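Local atomic coordinates of N-deoxyribosyltransferase (Bacillus psychrosaccharolyticus, PDB entry 6EVS), a protein that probably transfers 2'-deoxyribosyl groups between nucleobases, a nucleoside deoxyribosyltransferase reaction used to make modified nucleosides. Residues A[4-9]-A[33-38]; A[95-100]-A[116-121]. All blocks are in the same frame, centred on the assembly; numbering follows the deposited sequence.

Interaction 1: residues A[4-9]-A[33-38]; sequences IYLASP and VFSPRE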
ATOM      1  N   ILE A   4       7.011   7.713 -17.540  1.00 29.98           N
ATOM      2  CA  ILE A   4       5.719   8.386 -17.492  1.00 22.41           C
ATOM      3  C   ILE A   4       4.656   7.480 -18.089  1.00 30.16           C
ATOM      4  O   ILE A   4       4.829   6.965 -19.200  1.00 30.53           O
ATOM      5  CB  ILE A   4       5.752   9.730 -18.238  1.00 28.40           C
ATOM      6  CG1 ILE A   4       6.752  10.699 -17.575  1.00 24.94           C
ATOM      7  CG2 ILE A   4       4.335  10.316 -18.305  1.00 24.94           C
ATOM      8  CD1 ILE A   4       6.806  12.087 -18.283  1.00 30.78           C
ATOM      9  N   TYR A   5       3.561   7.283 -17.352  1.00 22.35           N
ATOM     10  CA  TYR A   5       2.388   6.615 -17.902  1.00 24.68           C
ATOM     11  C   TYR A   5       1.441   7.659 -18.470  1.00 26.40           C
ATOM     12  O   TYR A   5       0.965   8.520 -17.721  1.00 24.78           O
ATOM     13  CB  TYR A   5       1.677   5.806 -16.820  1.00 27.07           C
ATOM     14  CG  TYR A   5       0.532   4.955 -17.341  1.00 27.02           C
ATOM     15  CD1 TYR A   5       0.745   3.624 -17.731  1.00 29.44           C
ATOM     16  CD2 TYR A   5      -0.762   5.472 -17.449  1.00 25.59           C
ATOM     17  CE1 TYR A   5      -0.317   2.833 -18.227  1.00 34.35           C
ATOM     18  CE2 TYR A   5      -1.810   4.695 -17.927  1.00 29.30           C
ATOM     19  CZ  TYR A   5      -1.586   3.386 -18.324  1.00 25.40           C
ATOM     20  OH  TYR A   5      -2.654   2.634 -18.766  1.00 24.47           O
ATOM     21  N   LEU A   6       1.109   7.550 -19.762  1.00 24.16           N
ATOM     22  CA  LEU A   6       0.256   8.566 -20.406  1.00 23.52           C
ATOM     23  C   LEU A   6      -1.188   8.087 -20.321  1.00 23.35           C
ATOM     24  O   LEU A   6      -1.607   7.203 -21.078  1.00 26.09           O
ATOM     25  CB  LEU A   6       0.707   8.795 -21.840  1.00 28.47           C
ATOM     26  CG  LEU A   6      -0.094   9.777 -22.686  1.00 30.10           C
ATOM     27  CD1 LEU A   6      -0.178  11.124 -21.962  1.00 26.78           C
ATOM     28  CD2 LEU A   6       0.581   9.905 -24.035  1.00 32.54           C
ATOM     29  N   ALA A   7      -1.951   8.636 -19.371  1.00 22.49           N
ATOM     30  CA  ALA A   7      -3.357   8.269 -19.187  1.00 23.94           C
ATOM     31  C   ALA A   7      -4.252   9.199 -20.014  1.00 27.70           C
ATOM     32  O   ALA A   7      -4.418  10.378 -19.683  1.00 26.76           O
ATOM     33  CB  ALA A   7      -3.761   8.332 -17.714  1.00 22.43           C
ATOM     34  N   SER A   8      -4.902   8.646 -21.040  1.00 23.35           N
ATOM     35  CA  SER A   8      -5.789   9.444 -21.885  1.00 24.51           C
ATOM     36  C   SER A   8      -6.647   8.520 -22.737  1.00 25.67           C
ATOM     37  O   SER A   8      -6.190   7.431 -23.102  1.00 28.80           O
ATOM     38  CB  SER A   8      -4.996  10.380 -22.803  1.00 26.25           C
ATOM     39  OG  SER A   8      -5.871  10.966 -23.802  1.00 31.14           O
ATOM     40  N   PRO A   9      -7.870   8.910 -23.094  1.00 27.35           N
ATOM     41  CA  PRO A   9      -8.580   8.183 -24.148  1.00 33.49           C
ATOM     42  C   PRO A   9      -7.854   8.357 -25.473  1.00 36.02           C
ATOM     43  O   PRO A   9      -7.031   9.258 -25.641  1.00 32.21           O
ATOM     44  CB  PRO A   9      -9.967   8.841 -24.175  1.00 39.22           C
ATOM     45  CG  PRO A   9      -9.738  10.237 -23.654  1.00 30.53           C
ATOM     46  CD  PRO A   9      -8.646  10.057 -22.589  1.00 28.43           C
ATOM     47  N   VAL A  33       8.077   7.117 -22.112  1.00 31.69           N
ATOM     48  CA  VAL A  33       6.630   7.234 -22.024  1.00 33.44           C
ATOM     49  C   VAL A  33       5.997   5.917 -22.438  1.00 27.92           C
ATOM     50  O   VAL A  33       6.236   5.432 -23.553  1.00 29.73           O
ATOM     51  CB  VAL A  33       6.110   8.376 -22.909  1.00 32.44           C
ATOM     52  CG1 VAL A  33       4.598   8.485 -22.771  1.00 26.17           C
ATOM     53  CG2 VAL A  33       6.818   9.669 -22.536  1.00 30.93           C
ATOM     54  N   PHE A  34       5.158   5.356 -21.565  1.00 26.13           N
ATOM     55  CA  PHE A  34       4.286   4.248 -21.956  1.00 32.42           C
ATOM     56  C   PHE A  34       2.960   4.828 -22.433  1.00 32.56           C
ATOM     57  O   PHE A  34       2.250   5.478 -21.656  1.00 29.52           O
ATOM     58  CB  PHE A  34       4.041   3.271 -20.805  1.00 33.17           C
ATOM     59  CG  PHE A  34       3.106   2.133 -21.162  1.00 30.99           C
ATOM     60  CD1 PHE A  34       3.597   0.983 -21.763  1.00 29.94           C
ATOM     61  CD2 PHE A  34       1.743   2.219 -20.894  1.00 27.47           C
ATOM     62  CE1 PHE A  34       2.753  -0.097 -22.072  1.00 32.24           C
ATOM     63  CE2 PHE A  34       0.877   1.167 -21.226  1.00 27.08           C
ATOM     64  CZ  PHE A  34       1.391  -0.007 -21.817  1.00 33.59           C
ATOM     65  N   SER A  35       2.623   4.581 -23.700  1.00 26.50           N
ATOM     66  CA  SER A  35       1.407   5.138 -24.287  1.00 29.40           C
ATOM     67  C   SER A  35       0.453   4.002 -24.609  1.00 26.38           C
ATOM     68  O   SER A  35       0.750   3.194 -25.497  1.00 32.05           O
ATOM     69  CB  SER A  35       1.714   5.949 -25.547  1.00 30.82           C
ATOM     70  OG  SER A  35       0.519   6.575 -26.033  1.00 32.44           O
ATOM     71  N   PRO A  36      -0.665   3.879 -23.895  1.00 32.97           N
ATOM     72  CA  PRO A  36      -1.510   2.687 -24.042  1.00 31.82           C
ATOM     73  C   PRO A  36      -1.936   2.392 -25.465  1.00 34.31           C
ATOM     74  O   PRO A  36      -2.132   1.219 -25.789  1.00 35.19           O
ATOM     75  CB  PRO A  36      -2.713   3.008 -23.152  1.00 36.92           C
ATOM     76  CG  PRO A  36      -2.089   3.857 -22.020  1.00 32.06           C
ATOM     77  CD  PRO A  36      -1.080   4.719 -22.755  1.00 29.78           C
ATOM     78  N   ARG A  37      -2.066   3.405 -26.323  1.00 36.44           N
ATOM     79  CA  ARG A  37      -2.507   3.171 -27.695  1.00 43.51           C
ATOM     80  C   ARG A  37      -1.471   2.405 -28.517  1.00 46.95           C
ATOM     81  O   ARG A  37      -1.835   1.757 -29.513  1.00 42.97           O
ATOM     82  CB  ARG A  37      -2.835   4.504 -28.372  1.00 47.00           C
ATOM     83  CG  ARG A  37      -1.623   5.261 -28.872  1.00 44.89           C
ATOM     84  CD  ARG A  37      -2.012   6.510 -29.617  1.00 51.18           C
ATOM     85  NE  ARG A  37      -0.838   7.228 -30.099  1.00 45.22           N
ATOM     86  CZ  ARG A  37      -0.766   7.834 -31.273  1.00 53.47           C
ATOM     87  NH1 ARG A  37      -1.802   7.790 -32.092  1.00 62.00           N
ATOM     88  NH2 ARG A  37       0.341   8.473 -31.627  1.00 55.61           N
ATOM     89  N   GLU A  38      -0.190   2.477 -28.132  1.00 40.22           N
ATOM     90  CA  GLU A  38       0.864   1.713 -28.786  1.00 46.89           C
ATOM     91  C   GLU A  38       0.955   0.295 -28.255  1.00 46.38           C
ATOM     92  O   GLU A  38       1.833  -0.456 -28.688  1.00 43.33           O
ATOM     93  CB  GLU A  38       2.229   2.393 -28.602  1.00 48.03           C
ATOM     94  CG  GLU A  38       2.262   3.905 -28.818  1.00 47.67           C
ATOM     95  CD  GLU A  38       3.650   4.491 -28.587  1.00 43.12           C
ATOM     96  OE1 GLU A  38       4.024   5.449 -29.294  1.00 45.11           O
ATOM     97  OE2 GLU A  38       4.368   3.994 -27.691  1.00 41.59           O
TER

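Interaction 2: residues A[95-100]-A[116-121]; sequences PVMLFS and AYFEDW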
ATOM      1  N   PRO A  95       3.051  10.643  -8.489  1.00 24.00           N
ATOM      2  CA  PRO A  95       2.626  12.033  -8.712  1.00 23.17           C
ATOM      3  C   PRO A  95       1.808  12.123  -9.998  1.00 29.89           C
ATOM      4  O   PRO A  95       2.168  11.537 -11.022  1.00 24.30           O
ATOM      5  CB  PRO A  95       3.946  12.797  -8.810  1.00 28.62           C
ATOM      6  CG  PRO A  95       4.865  12.031  -7.850  1.00 26.34           C
ATOM      7  CD  PRO A  95       4.491  10.556  -8.172  1.00 24.65           C
ATOM      8  N   VAL A  96       0.677  12.808  -9.927  1.00 25.93           N
ATOM      9  CA  VAL A  96      -0.205  12.950 -11.080  1.00 29.78           C
ATOM     10  C   VAL A  96      -0.016  14.330 -11.687  1.00 30.91           C
ATOM     11  O   VAL A  96      -0.167  15.343 -10.999  1.00 28.48           O
ATOM     12  CB  VAL A  96      -1.678  12.720 -10.703  1.00 33.71           C
ATOM     13  CG1 VAL A  96      -2.578  13.179 -11.842  1.00 36.26           C
ATOM     14  CG2 VAL A  96      -1.920  11.267 -10.384  1.00 35.26           C
ATOM     15  N   MET A  97       0.304  14.367 -12.980  1.00 26.97           N
ATOM     16  CA  MET A  97       0.259  15.581 -13.773  1.00 26.44           C
ATOM     17  C   MET A  97      -0.936  15.526 -14.718  1.00 37.49           C
ATOM     18  O   MET A  97      -1.263  14.469 -15.263  1.00 35.64           O
ATOM     19  CB  MET A  97       1.546  15.797 -14.573  1.00 27.05           C
ATOM     20  CG  MET A  97       2.778  16.157 -13.695  1.00 31.14           C
ATOM     21  SD  MET A  97       4.259  15.759 -14.616  1.00 43.84           S
ATOM     22  CE  MET A  97       4.845  17.257 -15.327  1.00 57.57           C
ATOM     23  N   LEU A  98      -1.585  16.666 -14.913  1.00 35.85           N
ATOM     24  CA  LEU A  98      -2.810  16.700 -15.698  1.00 36.55           C
ATOM     25  C   LEU A  98      -2.734  17.839 -16.700  1.00 35.78           C
ATOM     26  O   LEU A  98      -2.295  18.947 -16.370  1.00 37.21           O
ATOM     27  CB  LEU A  98      -4.041  16.849 -14.789  1.00 36.96           C
ATOM     28  CG  LEU A  98      -5.413  16.548 -15.402  1.00 52.80           C
ATOM     29  CD1 LEU A  98      -5.586  15.054 -15.615  1.00 53.72           C
ATOM     30  CD2 LEU A  98      -6.536  17.102 -14.531  1.00 48.14           C
ATOM     31  N   PHE A  99      -3.152  17.549 -17.928  1.00 37.33           N
ATOM     32  CA  PHE A  99      -3.233  18.524 -18.998  1.00 37.03           C
ATOM     33  C   PHE A  99      -4.685  18.600 -19.456  1.00 36.27           C
ATOM     34  O   PHE A  99      -5.300  17.572 -19.753  1.00 38.35           O
ATOM     35  CB  PHE A  99      -2.311  18.148 -20.170  1.00 35.16           C
ATOM     36  CG  PHE A  99      -2.339  19.150 -21.303  1.00 43.35           C
ATOM     37  CD1 PHE A  99      -3.223  19.000 -22.349  1.00 42.83           C
ATOM     38  CD2 PHE A  99      -1.482  20.242 -21.308  1.00 51.59           C
ATOM     39  CE1 PHE A  99      -3.266  19.931 -23.382  1.00 45.98           C
ATOM     40  CE2 PHE A  99      -1.518  21.173 -22.343  1.00 47.89           C
ATOM     41  CZ  PHE A  99      -2.403  21.013 -23.377  1.00 45.80           C
ATOM     42  N   SER A 100      -5.242  19.803 -19.500  1.00 38.17           N
ATOM     43  CA  SER A 100      -6.627  19.930 -19.968  1.00 39.96           C
ATOM     44  C   SER A 100      -6.659  20.767 -21.238  1.00 42.52           C
ATOM     45  O   SER A 100      -6.344  21.971 -21.189  1.00 46.46           O
ATOM     46  CB  SER A 100      -7.529  20.540 -18.886  1.00 51.12           C
ATOM     47  OG  SER A 100      -8.855  20.764 -19.356  1.00 54.04           O
ATOM     48  N   ALA A 116       0.509  18.546 -10.407  1.00 30.61           N
ATOM     49  CA  ALA A 116       0.803  19.643 -11.314  1.00 31.44           C
ATOM     50  C   ALA A 116      -0.260  19.683 -12.404  1.00 30.15           C
ATOM     51  O   ALA A 116      -0.671  18.644 -12.929  1.00 31.75           O
ATOM     52  CB  ALA A 116       2.207  19.510 -11.919  1.00 29.45           C
ATOM     53  N   TYR A 117      -0.727  20.887 -12.710  1.00 31.96           N
ATOM     54  CA  TYR A 117      -1.801  21.104 -13.666  1.00 33.15           C
ATOM     55  C   TYR A 117      -1.306  22.039 -14.761  1.00 41.86           C
ATOM     56  O   TYR A 117      -0.706  23.083 -14.466  1.00 36.09           O
ATOM     57  CB  TYR A 117      -3.032  21.696 -12.968  1.00 36.29           C
ATOM     58  CG  TYR A 117      -4.149  22.090 -13.917  1.00 42.31           C
ATOM     59  CD1 TYR A 117      -4.368  23.428 -14.258  1.00 44.94           C
ATOM     60  CD2 TYR A 117      -4.979  21.124 -14.476  1.00 45.65           C
ATOM     61  CE1 TYR A 117      -5.392  23.789 -15.127  1.00 48.89           C
ATOM     62  CE2 TYR A 117      -6.001  21.474 -15.354  1.00 50.27           C
ATOM     63  CZ  TYR A 117      -6.204  22.809 -15.671  1.00 54.68           C
ATOM     64  OH  TYR A 117      -7.217  23.176 -16.534  1.00 55.29           O
ATOM     65  N   PHE A 118      -1.571  21.668 -16.019  1.00 36.36           N
ATOM     66  CA  PHE A 118      -1.098  22.394 -17.193  1.00 39.12           C
ATOM     67  C   PHE A 118      -2.242  22.668 -18.162  1.00 43.15           C
ATOM     68  O   PHE A 118      -3.133  21.827 -18.344  1.00 41.92           O
ATOM     69  CB  PHE A 118      -0.004  21.600 -17.926  1.00 36.42           C
ATOM     70  CG  PHE A 118       1.160  21.250 -17.058  1.00 34.98           C
ATOM     71  CD1 PHE A 118       1.213  20.027 -16.404  1.00 41.80           C
ATOM     72  CD2 PHE A 118       2.186  22.166 -16.865  1.00 42.05           C
ATOM     73  CE1 PHE A 118       2.290  19.712 -15.589  1.00 40.61           C
ATOM     74  CE2 PHE A 118       3.257  21.860 -16.051  1.00 37.51           C
ATOM     75  CZ  PHE A 118       3.303  20.645 -15.414  1.00 32.92           C
ATOM     76  N   GLU A 119      -2.200  23.836 -18.797  1.00 42.04           N
ATOM     77  CA  GLU A 119      -3.103  24.131 -19.902  1.00 44.12           C
ATOM     78  C   GLU A 119      -2.370  24.544 -21.171  1.00 48.14           C
ATOM     79  O   GLU A 119      -3.027  24.870 -22.165  1.00 49.75           O
ATOM     80  CB  GLU A 119      -4.120  25.212 -19.497  1.00 49.56           C
ATOM     81  CG  GLU A 119      -5.172  24.723 -18.494  1.00 52.71           C
ATOM     82  CD  GLU A 119      -6.244  25.763 -18.239  1.00 58.47           C
ATOM     83  OE1 GLU A 119      -6.255  26.753 -18.974  1.00 61.42           O
ATOM     84  OE2 GLU A 119      -7.069  25.596 -17.314  1.00 63.14           O
ATOM     85  N   ASP A 120      -1.039  24.511 -21.179  1.00 46.47           N
ATOM     86  CA  ASP A 120      -0.278  24.821 -22.381  1.00 51.42           C
ATOM     87  C   ASP A 120       0.936  23.911 -22.421  1.00 50.83           C
ATOM     88  O   ASP A 120       1.519  23.590 -21.380  1.00 45.71           O
ATOM     89  CB  ASP A 120       0.154  26.290 -22.415  1.00 52.09           C
ATOM     90  CG  ASP A 120       0.971  26.634 -23.656  1.00 71.88           C
ATOM     91  OD1 ASP A 120       1.580  27.728 -23.669  1.00 81.37           O
ATOM     92  OD2 ASP A 120       1.000  25.832 -24.620  1.00 76.21           O
ATOM     93  N   TRP A 121       1.329  23.502 -23.630  1.00 48.44           N
ATOM     94  CA  TRP A 121       2.446  22.560 -23.710  1.00 45.54           C
ATOM     95  C   TRP A 121       3.774  23.240 -23.388  1.00 46.97           C
ATOM     96  O   TRP A 121       4.681  22.594 -22.854  1.00 44.05           O
ATOM     97  CB  TRP A 121       2.478  21.882 -25.085  1.00 47.69           C
ATOM     98  CG  TRP A 121       1.383  20.861 -25.239  1.00 47.34           C
ATOM     99  CD1 TRP A 121       0.310  20.926 -26.086  1.00 54.67           C
ATOM    100  CD2 TRP A 121       1.232  19.652 -24.495  1.00 45.95           C
ATOM    101  NE1 TRP A 121      -0.484  19.814 -25.926  1.00 43.76           N
ATOM    102  CE2 TRP A 121       0.056  19.022 -24.950  1.00 41.26           C
ATOM    103  CE3 TRP A 121       1.984  19.029 -23.493  1.00 39.00           C
ATOM    104  CZ2 TRP A 121      -0.384  17.800 -24.434  1.00 46.08           C
ATOM    105  CZ3 TRP A 121       1.542  17.810 -22.985  1.00 46.80           C
ATOM    106  CH2 TRP A 121       0.372  17.212 -23.457  1.00 42.36           C
TER
HETATM  107  O   HOH W   1      -5.587  23.927 -23.011  1.00 44.41           O

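Interaction 1: residues A[4-9]-A[33-38]
Two parallel bridges, I4 with V33 and Y5 with F34, join the strands of the beta-alpha-beta unit formed by strand 3-7, helix 13-28 and strand 32-34. F34 is gripped through both backbone polar groups: its N donates to I4 O (2.9 Å), and its O accepts from L6 N (3.0 Å, N-H...O angle 168°). V33 CA adds a C-H contact to the same I4 O. On the face bearing Y5 and F34, both rings hang from first torsions that put CG anti to the backbone N (chi1 -174° in Y5), and the side chains run side by side in the same direction. Their planes lie 21° apart but are slid past each other with little overlap, Y5 CE1 reaching F34 CD2 at 3.4 Å. Beyond the bridges, P36 lies against the first strand, with CD against L6 O (3.0 Å) and CG beside Y5 OH (3.5 Å). That hydroxyl is hydrogen-bonded to E85, and helix 49-65 packs over this face, H62 stacking on F34. On the other face, L6 CB meets V33 CG1 at 4.0 Å, and the L6 side chain reaches E23 of helix 13-28, which also hydrogen-bonds S35 OG. Such pairing of neighbouring strands, with helices packed on the two faces, is characteristic of an alpha/beta sandwich built around a parallel sheet.

Interaction 2: residues A[95-100]-A[116-121]
F99 and W121 stack face to face, the phenyl ring lying over the six-membered ring of the indole with centroids 3.9 Å apart and planes at 14°. F99 CZ also comes close to the five-membered side, 3.4 Å from W121 NE1. The F118 side chain instead crosses that of F99 at about a right angle, its CB meeting F99 CD2 (3.9 Å). F118 CG is anti to the carbonyl carbon (chi1 -56°), and F118 CE1 meets M97 CE at 3.6 Å, the two side chains crossing obliquely; M97 CG packs on A116 CB. On the opposite face of the sheet, Y117 OH donates to E119 OE2, on the anti side of the carboxylate, and lies 3.5 Å from S100 CB. Between these two layers of side chains the strands run in parallel register: L98 N binds A116 O (2.9 Å), F118 N binds L98 O (2.8 Å) and S100 N binds F118 O. A water donating to S100 O and E119 O bridges the two segments just beyond the strands. W121, which follows the N-cap D120, also packs on helix 13-28, so the stack joins strand end and helix start at the edge of a parallel alpha/beta sheet.

Interactions 1 and 2 occupy the two flanks of one five-stranded parallel sheet with strand order 2-1-3-4-5. Interaction 1 pairs strand 3-7 with the outermost strand 32-34, and interaction 2 pairs strand 96-99 with strand 116-118, outermost at the other side. Strand 68-72 lies between them and hydrogen-bonds to both 3-7 and 96-99. The centres are 14 Å apart, and the nearest atoms remain about 6 Å from each other without touching. Interaction 1 closes before interaction 2 opens along the chain, yet helix 13-28 reaches both, touching L6 and W121. Together they join the two edge strands to the sheet of the nucleoside 2-deoxyribosyltransferase fold.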